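Local coordinates for Rab5 protein, putative (Plasmodium falciparum, PDB 3CLV), which is a putative Rab-type small protein of the Ras family and binds guanosine-5'-diphosphate in this structure, at residues C45-L51 with C91-I97; K136-N140 with E168-Y172; Y148-L152 with M197-I202; L178-Q182 with N193-L198. The contacts are given in a common frame with arbitrary orientation. Where two conformers were deposited one is given. Residues are numbered along the deposited sequence.

Contact 1: residues C45-L51 with C91-I97; sequences CTYVVNL and CNIKFDI
Strands 45-50 and 92-97 pair antiparallel, axes 4.5 Å apart at closest approach and 161° between directions; Leu51 and Cys91 leave the extended form. Cys45, Tyr47, Val49, Ile93, Phe95 and Ile97 share one face, the other strand residues the opposite one. Leu51 N donates to Cys91 O at 2.9 Å. Asn92 faces Asn50 in a non-hydrogen-bonded pair, and Asn50 ND2 donates to Asn92 OD1 at 3.1 Å; both are t at chi1. Ile93 and Val49 form a hydrogen-bonded pair: Val49 N to Ile93 O 2.8 Å, Ile93 N to Val49 O 2.7 Å. Lys94 lies opposite Val48, its side chain fully extended. Phe95 pairs with Tyr47 (Phe95 N to Tyr47 O 2.6 Å). Val49 CG2 is 3.6 Å from Phe95 CE2, at the ring edge. Asp96, opposite Thr46, hydrogen-bonds Trp98 NE1 through OD2 and salt-bridges Arg115 of the second subunit through OD1. Ile97 N donates to Cys45 O at 2.7 Å. This is the antiparallel strand pair at the edge of the otherwise parallel Ras-type sheet.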
loop_
_atom_site.group_PDB
_atom_site.type_symbol
_atom_site.label_atom_id
_atom_site.label_comp_id
_atom_site.label_asym_id
_atom_site.label_seq_id
_atom_site.Cartn_x
_atom_site.Cartn_y
_atom_site.Cartn_z
ATOM N N CYS A 45 0.908 11.866 -1.987
ATOM C CA CYS A 45 1.082 13.084 -1.195
ATOM C C CYS A 45 0.537 12.860 0.208
ATOM O O CYS A 45 -0.220 11.930 0.455
ATOM C CB CYS A 45 0.403 14.298 -1.849
ATOM S SG CYS A 45 -1.368 14.440 -1.567
ATOM N N THR A 46 0.962 13.703 1.143
ATOM C CA THR A 46 0.442 13.623 2.512
ATOM C C THR A 46 -0.274 14.922 2.908
ATOM O O THR A 46 -0.076 15.969 2.291
ATOM C CB THR A 46 1.519 13.214 3.543
ATOM O OG1 THR A 46 2.536 14.224 3.616
ATOM C CG2 THR A 46 2.172 11.903 3.139
ATOM N N TYR A 47 -1.136 14.834 3.911
ATOM C CA TYR A 47 -1.857 15.991 4.384
ATOM C C TYR A 47 -2.288 15.731 5.807
ATOM O O TYR A 47 -2.726 14.622 6.144
ATOM C CB TYR A 47 -3.070 16.287 3.495
ATOM C CG TYR A 47 -3.791 17.549 3.892
ATOM C CD1 TYR A 47 -3.211 18.804 3.651
ATOM C CD2 TYR A 47 -5.033 17.498 4.527
ATOM C CE1 TYR A 47 -3.852 19.965 4.008
ATOM C CE2 TYR A 47 -5.694 18.666 4.893
ATOM C CZ TYR A 47 -5.089 19.897 4.629
ATOM O OH TYR A 47 -5.694 21.077 4.984
ATOM N N VAL A 48 -2.148 16.752 6.648
ATOM C CA VAL A 48 -2.477 16.609 8.055
ATOM C C VAL A 48 -3.667 17.492 8.396
ATOM O O VAL A 48 -3.704 18.667 8.043
ATOM C CB VAL A 48 -1.278 16.977 8.949
ATOM C CG1 VAL A 48 -1.649 16.832 10.422
ATOM C CG2 VAL A 48 -0.070 16.116 8.604
ATOM N N VAL A 49 -4.649 16.915 9.067
ATOM C CA VAL A 49 -5.737 17.681 9.651
ATOM C C VAL A 49 -5.549 17.586 11.157
ATOM O O VAL A 49 -5.450 16.487 11.708
ATOM C CB VAL A 49 -7.143 17.104 9.300
ATOM C CG1 VAL A 49 -8.242 17.865 10.052
ATOM C CG2 VAL A 49 -7.413 17.144 7.797
ATOM N N ASN A 50 -5.477 18.727 11.828
ATOM C CA ASN A 50 -5.609 18.702 13.284
ATOM C C ASN A 50 -7.012 19.163 13.655
ATOM O O ASN A 50 -7.412 20.285 13.331
ATOM C CB ASN A 50 -4.522 19.530 13.979
ATOM C CG ASN A 50 -4.570 19.394 15.500
ATOM O OD1 ASN A 50 -5.357 20.070 16.162
ATOM N ND2 ASN A 50 -3.731 18.515 16.053
ATOM N N LEU A 51 -7.756 18.278 14.317
ATOM C CA LEU A 51 -9.185 18.483 14.552
ATOM C C LEU A 51 -9.489 19.602 15.551
ATOM O O LEU A 51 -10.534 20.246 15.455
ATOM C CB LEU A 51 -9.860 17.171 14.969
ATOM C CG LEU A 51 -10.165 16.135 13.869
ATOM C CD1 LEU A 51 -10.844 14.939 14.490
ATOM C CD2 LEU A 51 -11.037 16.702 12.745
ATOM N N CYS A 91 -6.271 13.177 17.632
ATOM C CA CYS A 91 -6.947 14.116 16.741
ATOM C C CYS A 91 -6.024 14.863 15.779
ATOM O O CYS A 91 -6.453 15.816 15.107
ATOM C CB CYS A 91 -7.740 15.124 17.568
ATOM S SG CYS A 91 -6.667 16.328 18.356
ATOM N N ASN A 92 -4.761 14.459 15.739
ATOM C CA ASN A 92 -3.865 14.908 14.691
ATOM C C ASN A 92 -3.826 13.817 13.627
ATOM O O ASN A 92 -3.150 12.797 13.790
ATOM C CB ASN A 92 -2.475 15.186 15.252
ATOM C CG ASN A 92 -1.601 15.956 14.281
ATOM O OD1 ASN A 92 -1.816 17.153 14.038
ATOM N ND2 ASN A 92 -0.596 15.279 13.733
ATOM N N ILE A 93 -4.575 14.031 12.552
ATOM C CA ILE A 93 -4.803 12.981 11.563
ATOM C C ILE A 93 -4.061 13.234 10.256
ATOM O O ILE A 93 -4.317 14.222 9.555
ATOM C CB ILE A 93 -6.315 12.748 11.345
ATOM C CG1 ILE A 93 -6.912 12.184 12.640
ATOM C CG2 ILE A 93 -6.574 11.807 10.151
ATOM C CD1 ILE A 93 -8.292 12.674 12.931
ATOM N N LYS A 94 -3.128 12.333 9.958
ATOM C CA LYS A 94 -2.288 12.439 8.772
ATOM C C LYS A 94 -2.767 11.490 7.674
ATOM O O LYS A 94 -2.899 10.286 7.893
ATOM C CB LYS A 94 -0.843 12.147 9.143
ATOM C CG LYS A 94 0.118 12.136 7.973
ATOM C CD LYS A 94 1.526 12.022 8.514
ATOM C CE LYS A 94 2.516 11.722 7.421
ATOM N NZ LYS A 94 3.902 11.841 7.976
ATOM N N PHE A 95 -3.057 12.056 6.505
ATOM C CA PHE A 95 -3.510 11.289 5.348
ATOM C C PHE A 95 -2.341 10.971 4.433
ATOM O O PHE A 95 -1.542 11.858 4.149
ATOM C CB PHE A 95 -4.576 12.082 4.569
ATOM C CG PHE A 95 -5.845 12.290 5.343
ATOM C CD1 PHE A 95 -6.860 11.329 5.313
ATOM C CD2 PHE A 95 -6.025 13.439 6.117
ATOM C CE1 PHE A 95 -8.044 11.507 6.036
ATOM C CE2 PHE A 95 -7.202 13.633 6.853
ATOM C CZ PHE A 95 -8.225 12.661 6.809
ATOM N N ASP A 96 -2.230 9.708 4.008
ATOM C CA ASP A 96 -1.287 9.322 2.973
ATOM C C ASP A 96 -2.114 9.075 1.708
ATOM O O ASP A 96 -2.722 8.014 1.566
ATOM C CB ASP A 96 -0.501 8.077 3.421
ATOM C CG ASP A 96 0.323 7.442 2.298
ATOM O OD1 ASP A 96 0.626 8.103 1.278
ATOM O OD2 ASP A 96 0.677 6.254 2.447
ATOM N N ILE A 97 -2.146 10.062 0.815
ATOM C CA ILE A 97 -3.037 10.035 -0.351
ATOM C C ILE A 97 -2.383 9.429 -1.575
ATOM O O ILE A 97 -1.351 9.914 -2.043
ATOM C CB ILE A 97 -3.542 11.451 -0.687
ATOM C CG1 ILE A 97 -4.136 12.086 0.580
ATOM C CG2 ILE A 97 -4.602 11.397 -1.784
ATOM C CD1 ILE A 97 -4.063 13.624 0.594
#

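Contact 2: residues K136-N140 with E168-Y172; sequences KTWVN and EVQKY
Lys136 NZ donates to Glu168 OE2 at 3.0 Å, a salt bridge between two helices. Lys136 spans the gap with chi1 m and chi2 to chi4 all t. Glu168, chi1 t and chi2 m, brings its carboxylate near. The same lysine chain lies over one face of the Tyr172 ring. Lys136 CG is 3.8 Å from the centroid of the Tyr172 ring and 23° off the normal, a CH-pi contact. Both segments are regular alpha helix, and their axes run nearly parallel, 6° between directions. They lie on helices 129-145 and 166-175, which follow one another on one side of the sheet in the Ras-type alpha/beta fold, with strand 149-155 between them in sequence. The segment axes stay 13.4 Å apart at closest approach, so long side chains must bridge them. Tyr172 does so with chi1 t, and the nearest CA pair is Lys136 with Tyr172 at 8.8 Å. Tyr172 OH ends 3.5 Å from Val139 CB, and Val139 CG1 is 4.4 Å from Tyr172 CZ. Leu178 packs against both Val139 and Tyr172.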
loop_
_atom_site.group_PDB
_atom_site.type_symbol
_atom_site.label_atom_id
_atom_site.label_comp_id
_atom_site.label_asym_id
_atom_site.label_seq_id
_atom_site.Cartn_x
_atom_site.Cartn_y
_atom_site.Cartn_z
ATOM N N LYS A 136 -20.058 5.116 -9.139
ATOM C CA LYS A 136 -20.992 4.176 -8.492
ATOM C C LYS A 136 -20.470 2.742 -8.527
ATOM O O LYS A 136 -20.547 2.028 -7.519
ATOM C CB LYS A 136 -22.378 4.247 -9.134
ATOM C CG LYS A 136 -23.137 5.516 -8.776
ATOM C CD LYS A 136 -24.605 5.409 -9.146
ATOM C CE LYS A 136 -25.313 6.727 -8.930
ATOM N NZ LYS A 136 -26.718 6.648 -9.459
ATOM N N THR A 137 -19.954 2.333 -9.691
ATOM C CA THR A 137 -19.310 1.013 -9.871
ATOM C C THR A 137 -18.150 0.852 -8.882
ATOM O O THR A 137 -18.000 -0.202 -8.249
ATOM C CB THR A 137 -18.808 0.804 -11.335
ATOM O OG1 THR A 137 -19.906 0.920 -12.251
ATOM C CG2 THR A 137 -18.156 -0.559 -11.512
ATOM N N TRP A 138 -17.356 1.905 -8.716
ATOM C CA TRP A 138 -16.234 1.830 -7.777
ATOM C C TRP A 138 -16.667 1.733 -6.318
ATOM O O TRP A 138 -16.054 0.990 -5.539
ATOM C CB TRP A 138 -15.252 2.991 -7.958
ATOM C CG TRP A 138 -14.328 2.783 -9.119
ATOM C CD1 TRP A 138 -13.603 1.650 -9.416
ATOM C CD2 TRP A 138 -14.008 3.739 -10.123
ATOM N NE1 TRP A 138 -12.872 1.845 -10.568
ATOM C CE2 TRP A 138 -13.103 3.116 -11.025
ATOM C CE3 TRP A 138 -14.416 5.061 -10.366
ATOM C CZ2 TRP A 138 -12.576 3.784 -12.149
ATOM C CZ3 TRP A 138 -13.903 5.724 -11.482
ATOM C CH2 TRP A 138 -12.988 5.078 -12.364
ATOM N N VAL A 139 -17.710 2.476 -5.959
ATOM C CA VAL A 139 -18.261 2.417 -4.601
ATOM C C VAL A 139 -18.711 0.987 -4.261
ATOM O O VAL A 139 -18.392 0.472 -3.185
ATOM C CB VAL A 139 -19.417 3.421 -4.403
ATOM C CG1 VAL A 139 -20.223 3.111 -3.128
ATOM C CG2 VAL A 139 -18.897 4.894 -4.406
ATOM N N ASN A 140 -19.428 0.354 -5.190
ATOM C CA ASN A 140 -19.846 -1.047 -5.038
ATOM C C ASN A 140 -18.688 -2.020 -4.858
ATOM O O ASN A 140 -18.739 -2.891 -4.000
ATOM C CB ASN A 140 -20.788 -1.463 -6.187
ATOM C CG ASN A 140 -22.135 -0.767 -6.109
ATOM O OD1 ASN A 140 -22.621 -0.452 -5.024
ATOM N ND2 ASN A 140 -22.738 -0.512 -7.257
ATOM N N GLU A 168 -30.409 13.383 -6.500
ATOM C CA GLU A 168 -30.267 11.955 -6.762
ATOM C C GLU A 168 -28.927 11.449 -6.203
ATOM O O GLU A 168 -28.851 10.351 -5.635
ATOM C CB GLU A 168 -30.398 11.644 -8.261
ATOM C CG GLU A 168 -30.385 10.150 -8.598
ATOM C CD GLU A 168 -28.984 9.555 -8.633
ATOM O OE1 GLU A 168 -28.045 10.250 -9.105
ATOM O OE2 GLU A 168 -28.831 8.391 -8.188
ATOM N N VAL A 169 -27.877 12.252 -6.400
ATOM C CA VAL A 169 -26.528 11.896 -5.939
ATOM C C VAL A 169 -26.464 11.827 -4.410
ATOM O O VAL A 169 -25.965 10.850 -3.860
ATOM C CB VAL A 169 -25.438 12.849 -6.485
ATOM C CG1 VAL A 169 -24.058 12.388 -6.019
ATOM C CG2 VAL A 169 -25.479 12.887 -8.010
ATOM N N GLN A 170 -26.975 12.859 -3.744
ATOM C CA GLN A 170 -27.146 12.851 -2.277
ATOM C C GLN A 170 -27.978 11.675 -1.782
ATOM O O GLN A 170 -27.625 11.042 -0.789
ATOM C CB GLN A 170 -27.785 14.150 -1.806
ATOM C CG GLN A 170 -26.867 15.353 -1.873
ATOM C CD GLN A 170 -27.552 16.618 -1.402
ATOM O OE1 GLN A 170 -28.615 16.986 -1.915
ATOM N NE2 GLN A 170 -26.955 17.291 -0.418
ATOM N N LYS A 171 -29.070 11.359 -2.480
ATOM C CA LYS A 171 -29.867 10.184 -2.109
ATOM C C LYS A 171 -29.049 8.912 -2.249
ATOM O O LYS A 171 -29.071 8.054 -1.346
ATOM C CB LYS A 171 -31.158 10.086 -2.928
ATOM C CG LYS A 171 -32.122 8.988 -2.418
ATOM N N TYR A 172 -28.313 8.812 -3.369
ATOM C CA TYR A 172 -27.432 7.684 -3.633
ATOM C C TYR A 172 -26.453 7.479 -2.475
ATOM O O TYR A 172 -26.269 6.349 -2.022
ATOM C CB TYR A 172 -26.674 7.827 -4.978
ATOM C CG TYR A 172 -25.605 6.764 -5.146
ATOM C CD1 TYR A 172 -25.946 5.466 -5.525
ATOM C CD2 TYR A 172 -24.255 7.042 -4.877
ATOM C CE1 TYR A 172 -24.983 4.475 -5.652
ATOM C CE2 TYR A 172 -23.263 6.035 -5.014
ATOM C CZ TYR A 172 -23.640 4.763 -5.389
ATOM O OH TYR A 172 -22.714 3.748 -5.523
#

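Contact 3: residues Y148-L152 with M197-I202; sequences YIIIL and MLAEEI
Strand 149-152 packs against helix 197-202. The axes approach to 9.5 Å and run close to antiparallel, at 158°. The nearest CA atoms are those of Ile149 and Leu198, 7.3 Å apart. No hydrogen bond crosses the contact. The apolar packing comes from alternate strand residues, Ile149 and Ile151, which point toward the helix; Ile150 between them points away. Ile149 is m at chi1 and t at chi2. Ile149 CG2 meets Leu198 CD2 at 3.8 Å, and Ile149 CD1 meets Ile202 CG1 at 3.8 Å. Ile151 is t at both angles. Ile151 CG2 touches Leu198 CD2 at 3.7 Å, and Ile151 CD1 lies 4.0 Å from Met197 SD. Leu198 is m, t. One charged residue joins through its aliphatic part: Glu201 (chi1 t, chi2 p) brings Glu201 CG to 3.6 Å from Ile149 CG2. Ile121 of the neighbouring strand 119-125 extends the apolar layer. Such packing of the C-terminal helix on the parallel strands of the sheet is typical of the three-layer alpha/beta/alpha fold of Ras-type proteins.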
loop_
_atom_site.group_PDB
_atom_site.type_symbol
_atom_site.label_atom_id
_atom_site.label_comp_id
_atom_site.label_asym_id
_atom_site.label_seq_id
_atom_site.Cartn_x
_atom_site.Cartn_y
_atom_site.Cartn_z
ATOM N N TYR A 148 -14.159 0.591 4.274
ATOM C CA TYR A 148 -13.544 1.870 3.967
ATOM C C TYR A 148 -14.458 2.947 4.489
ATOM O O TYR A 148 -15.683 2.792 4.466
ATOM C CB TYR A 148 -13.360 2.057 2.448
ATOM C CG TYR A 148 -12.463 1.022 1.808
ATOM C CD1 TYR A 148 -11.073 1.067 1.969
ATOM C CD2 TYR A 148 -13.008 -0.013 1.045
ATOM C CE1 TYR A 148 -10.242 0.100 1.371
ATOM C CE2 TYR A 148 -12.201 -0.983 0.451
ATOM C CZ TYR A 148 -10.830 -0.920 0.617
ATOM O OH TYR A 148 -10.086 -1.895 0.035
ATOM N N ILE A 149 -13.867 4.037 4.956
ATOM C CA ILE A 149 -14.611 5.295 5.061
ATOM C C ILE A 149 -14.602 5.918 3.666
ATOM O O ILE A 149 -13.544 6.316 3.158
ATOM C CB ILE A 149 -13.998 6.255 6.119
ATOM C CG1 ILE A 149 -14.004 5.592 7.499
ATOM C CG2 ILE A 149 -14.790 7.568 6.148
ATOM C CD1 ILE A 149 -13.086 6.283 8.535
ATOM N N ILE A 150 -15.779 5.976 3.042
ATOM C CA ILE A 150 -15.907 6.431 1.651
ATOM C C ILE A 150 -16.572 7.804 1.609
ATOM O O ILE A 150 -17.634 8.013 2.211
ATOM C CB ILE A 150 -16.714 5.447 0.778
ATOM C CG1 ILE A 150 -16.066 4.052 0.781
ATOM C CG2 ILE A 150 -16.866 5.987 -0.653
ATOM C CD1 ILE A 150 -17.031 2.962 0.313
ATOM N N ILE A 151 -15.922 8.723 0.902
ATOM C CA ILE A 151 -16.487 10.025 0.592
ATOM C C ILE A 151 -16.645 10.184 -0.925
ATOM O O ILE A 151 -15.681 10.014 -1.700
ATOM C CB ILE A 151 -15.718 11.187 1.272
ATOM C CG1 ILE A 151 -16.422 12.534 1.034
ATOM C CG2 ILE A 151 -14.202 11.211 0.874
ATOM C CD1 ILE A 151 -16.113 13.542 2.184
ATOM N N LEU A 152 -17.880 10.462 -1.335
ATOM C CA LEU A 152 -18.189 10.665 -2.737
ATOM C C LEU A 152 -18.060 12.158 -2.975
ATOM O O LEU A 152 -18.647 12.962 -2.241
ATOM C CB LEU A 152 -19.591 10.146 -3.065
ATOM C CG LEU A 152 -20.112 10.370 -4.480
ATOM C CD1 LEU A 152 -19.293 9.527 -5.481
ATOM C CD2 LEU A 152 -21.598 9.985 -4.549
ATOM N N MET A 197 -13.983 16.196 6.938
ATOM C CA MET A 197 -15.050 15.209 7.075
ATOM C C MET A 197 -14.494 13.806 7.321
ATOM O O MET A 197 -14.966 13.087 8.224
ATOM C CB MET A 197 -15.955 15.226 5.836
ATOM C CG MET A 197 -16.849 16.496 5.705
ATOM S SD MET A 197 -17.948 16.435 4.264
ATOM C CE MET A 197 -19.176 15.272 4.806
ATOM N N LEU A 198 -13.488 13.424 6.524
ATOM C CA LEU A 198 -12.796 12.147 6.707
ATOM C C LEU A 198 -12.145 12.032 8.073
ATOM O O LEU A 198 -12.282 11.010 8.740
ATOM C CB LEU A 198 -11.731 11.935 5.625
ATOM C CG LEU A 198 -12.238 11.597 4.217
ATOM C CD1 LEU A 198 -11.058 11.490 3.233
ATOM C CD2 LEU A 198 -13.052 10.295 4.249
ATOM N N ALA A 199 -11.406 13.066 8.470
ATOM C CA ALA A 199 -10.734 13.079 9.762
ATOM C C ALA A 199 -11.736 12.969 10.930
ATOM O O ALA A 199 -11.505 12.202 11.885
ATOM C CB ALA A 199 -9.833 14.319 9.896
ATOM N N GLU A 200 -12.841 13.714 10.850
ATOM C CA GLU A 200 -13.931 13.593 11.854
ATOM C C GLU A 200 -14.425 12.138 11.960
ATOM O O GLU A 200 -14.597 11.596 13.047
ATOM C CB GLU A 200 -15.102 14.528 11.508
ATOM C CG GLU A 200 -14.769 16.018 11.649
ATOM C CD GLU A 200 -15.776 16.946 10.966
ATOM O OE1 GLU A 200 -16.585 16.494 10.123
ATOM O OE2 GLU A 200 -15.744 18.157 11.267
ATOM N N GLU A 201 -14.641 11.512 10.806
ATOM C CA GLU A 201 -15.070 10.127 10.748
ATOM C C GLU A 201 -14.007 9.132 11.284
ATOM O O GLU A 201 -14.352 8.191 11.992
ATOM C CB GLU A 201 -15.478 9.785 9.315
ATOM C CG GLU A 201 -16.362 8.566 9.208
ATOM C CD GLU A 201 -17.732 8.744 9.856
ATOM O OE1 GLU A 201 -18.257 9.885 9.956
ATOM O OE2 GLU A 201 -18.286 7.708 10.251
ATOM N N ILE A 202 -12.726 9.336 10.956
ATOM C CA ILE A 202 -11.672 8.477 11.512
ATOM C C ILE A 202 -11.667 8.572 13.045
ATOM O O ILE A 202 -11.600 7.554 13.731
ATOM C CB ILE A 202 -10.259 8.806 10.961
ATOM C CG1 ILE A 202 -10.157 8.451 9.475
ATOM C CG2 ILE A 202 -9.182 8.047 11.742
ATOM C CD1 ILE A 202 -8.930 9.106 8.771
#

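Contact 4: residues L178-Q182 with N193-L198; sequences LLFIQ and NIFYML
Here the last strand of the Ras-type alpha/beta fold packs against the C-terminal helix that follows it. Residues 179-182 are extended and residues 193-198 are alpha-helical. The axes come within 9.3 Å and run nearly antiparallel, at 163°. CA atoms are nearest for Ile181 with Ile194 (6.8 Å) and Leu179 with Met197 (7.7 Å). Ile181 and Met197 bury the most surface, 82 Å² each, followed by Leu179 with 68 Å². Ile181 points toward the helix with chi1 and chi2 both t. Ile181 CD1 is 3.5 Å from Asn193 CB and Ile181 CG2 is 3.9 Å from Ile194 CG1. Asn193 ND2 is hydrogen-bonded to Asn190 OD1, and Asn193 meets the strand through its CB. Leu179, m at chi1 and t at chi2, places CD1 4.2 Å from Leu198 CD2. It packs on Ile151 of the adjacent strand as well. Met197 points toward the strand with angles m, t and p. This lays its thioether between the two strand residues: Met197 SD is 3.6 Å from Ile181 CD1, and Met197 CE is 4.2 Å from Leu179 CD2. The same methyl also reaches the backbone, with Met197 CE 3.6 Å from Phe180 O.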
loop_
_atom_site.group_PDB
_atom_site.type_symbol
_atom_site.label_atom_id
_atom_site.label_comp_id
_atom_site.label_asym_id
_atom_site.label_seq_id
_atom_site.Cartn_x
_atom_site.Cartn_y
_atom_site.Cartn_z
ATOM N N LEU A 178 -22.518 6.716 2.509
ATOM C CA LEU A 178 -21.280 7.394 2.140
ATOM C C LEU A 178 -21.354 8.804 2.695
ATOM O O LEU A 178 -22.466 9.370 2.829
ATOM C CB LEU A 178 -21.172 7.488 0.607
ATOM C CG LEU A 178 -21.496 6.261 -0.247
ATOM C CD1 LEU A 178 -21.376 6.600 -1.723
ATOM C CD2 LEU A 178 -20.592 5.091 0.112
ATOM N N LEU A 179 -20.189 9.354 3.027
ATOM C CA LEU A 179 -20.020 10.795 3.112
ATOM C C LEU A 179 -20.156 11.400 1.705
ATOM O O LEU A 179 -19.899 10.735 0.688
ATOM C CB LEU A 179 -18.650 11.154 3.725
ATOM C CG LEU A 179 -18.380 10.642 5.147
ATOM C CD1 LEU A 179 -16.952 10.983 5.578
ATOM C CD2 LEU A 179 -19.381 11.257 6.126
ATOM N N PHE A 180 -20.639 12.632 1.656
ATOM C CA PHE A 180 -20.813 13.339 0.380
ATOM C C PHE A 180 -20.405 14.814 0.507
ATOM O O PHE A 180 -20.703 15.469 1.500
ATOM C CB PHE A 180 -22.255 13.183 -0.141
ATOM C CG PHE A 180 -22.553 14.001 -1.377
ATOM C CD1 PHE A 180 -22.162 13.546 -2.639
ATOM C CD2 PHE A 180 -23.224 15.218 -1.280
ATOM C CE1 PHE A 180 -22.425 14.305 -3.791
ATOM C CE2 PHE A 180 -23.494 15.992 -2.431
ATOM C CZ PHE A 180 -23.105 15.529 -3.688
ATOM N N ILE A 181 -19.712 15.337 -0.508
ATOM C CA ILE A 181 -19.341 16.743 -0.516
ATOM C C ILE A 181 -19.284 17.266 -1.969
ATOM O O ILE A 181 -18.987 16.519 -2.901
ATOM C CB ILE A 181 -18.027 16.985 0.292
ATOM C CG1 ILE A 181 -17.767 18.487 0.509
ATOM C CG2 ILE A 181 -16.823 16.227 -0.352
ATOM C CD1 ILE A 181 -16.902 18.784 1.699
ATOM N N GLN A 182 -19.640 18.532 -2.154
ATOM C CA GLN A 182 -19.560 19.182 -3.458
ATOM C C GLN A 182 -18.374 20.123 -3.417
ATOM O O GLN A 182 -18.237 20.902 -2.475
ATOM C CB GLN A 182 -20.830 19.977 -3.739
ATOM C CG GLN A 182 -22.057 19.128 -4.010
ATOM C CD GLN A 182 -23.247 19.992 -4.350
ATOM O OE1 GLN A 182 -23.265 20.632 -5.399
ATOM N NE2 GLN A 182 -24.236 20.038 -3.459
ATOM N N ASN A 193 -12.294 20.629 3.222
ATOM C CA ASN A 193 -13.434 20.011 3.911
ATOM C C ASN A 193 -13.580 18.515 3.581
ATOM O O ASN A 193 -14.086 17.742 4.388
ATOM C CB ASN A 193 -14.740 20.761 3.597
ATOM C CG ASN A 193 -14.898 22.073 4.391
ATOM O OD1 ASN A 193 -14.368 22.233 5.484
ATOM N ND2 ASN A 193 -15.680 22.997 3.843
ATOM N N ILE A 194 -13.115 18.096 2.402
ATOM C CA ILE A 194 -13.080 16.650 2.115
ATOM C C ILE A 194 -12.374 15.939 3.275
ATOM O O ILE A 194 -12.853 14.949 3.815
ATOM C CB ILE A 194 -12.292 16.325 0.810
ATOM C CG1 ILE A 194 -12.996 16.882 -0.430
ATOM C CG2 ILE A 194 -12.039 14.803 0.696
ATOM C CD1 ILE A 194 -12.113 16.857 -1.724
ATOM N N PHE A 195 -11.217 16.456 3.648
ATOM C CA PHE A 195 -10.361 15.806 4.604
ATOM C C PHE A 195 -10.796 16.105 6.029
ATOM O O PHE A 195 -10.560 15.292 6.915
ATOM C CB PHE A 195 -8.910 16.191 4.318
ATOM C CG PHE A 195 -8.427 15.644 3.002
ATOM C CD1 PHE A 195 -7.898 14.359 2.928
ATOM C CD2 PHE A 195 -8.580 16.384 1.827
ATOM C CE1 PHE A 195 -7.478 13.839 1.723
ATOM C CE2 PHE A 195 -8.179 15.880 0.609
ATOM C CZ PHE A 195 -7.625 14.596 0.548
ATOM N N TYR A 196 -11.489 17.230 6.230
ATOM C CA TYR A 196 -12.067 17.536 7.552
ATOM C C TYR A 196 -13.106 16.480 7.903
ATOM O O TYR A 196 -13.098 15.941 9.019
ATOM C CB TYR A 196 -12.725 18.927 7.595
ATOM C CG TYR A 196 -11.762 20.104 7.467
ATOM C CD1 TYR A 196 -10.387 19.935 7.597
ATOM C CD2 TYR A 196 -12.244 21.394 7.243
ATOM C CE1 TYR A 196 -9.509 21.017 7.471
ATOM C CE2 TYR A 196 -11.379 22.474 7.115
ATOM C CZ TYR A 196 -10.018 22.276 7.229
ATOM O OH TYR A 196 -9.161 23.353 7.119
ATOM N N MET A 197 -13.983 16.196 6.938
ATOM C CA MET A 197 -15.050 15.209 7.075
ATOM C C MET A 197 -14.494 13.806 7.321
ATOM O O MET A 197 -14.966 13.087 8.224
ATOM C CB MET A 197 -15.955 15.226 5.836
ATOM C CG MET A 197 -16.849 16.496 5.705
ATOM S SD MET A 197 -17.948 16.435 4.264
ATOM C CE MET A 197 -19.176 15.272 4.806
ATOM N N LEU A 198 -13.488 13.424 6.524
ATOM C CA LEU A 198 -12.796 12.147 6.707
ATOM C C LEU A 198 -12.145 12.032 8.073
ATOM O O LEU A 198 -12.282 11.010 8.740
ATOM C CB LEU A 198 -11.731 11.935 5.625
ATOM C CG LEU A 198 -12.238 11.597 4.217
ATOM C CD1 LEU A 198 -11.058 11.490 3.233
ATOM C CD2 LEU A 198 -13.052 10.295 4.249
#

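Overall arrangement
Contacts 1, 3 and 4 all reach the same sheet. Contacts 3 and 4 share Met197 and Leu198 of helix 191-206, and their centres are 6 Å apart. Their strands are neighbours: Leu152 N to Leu179 O is 2.9 Å, a probable hydrogen bond. The same helix meets contact 1, where Phe95 CE1 lies 3.7 Å from Leu198 CB and Ile93 CD1 lies 3.4 Å from Ala199 O. Contact 2 packs on the other face. Val169 CG1 reaches Phe180 CE1 at 3.4 Å and Leu152 CD2 at 3.7 Å. Contacts 1 and 2 do not touch; their centres are 26 Å apart. The bound GDP is about 10 Å from the Ile194 side chain and about 11 Å from that of Ile97.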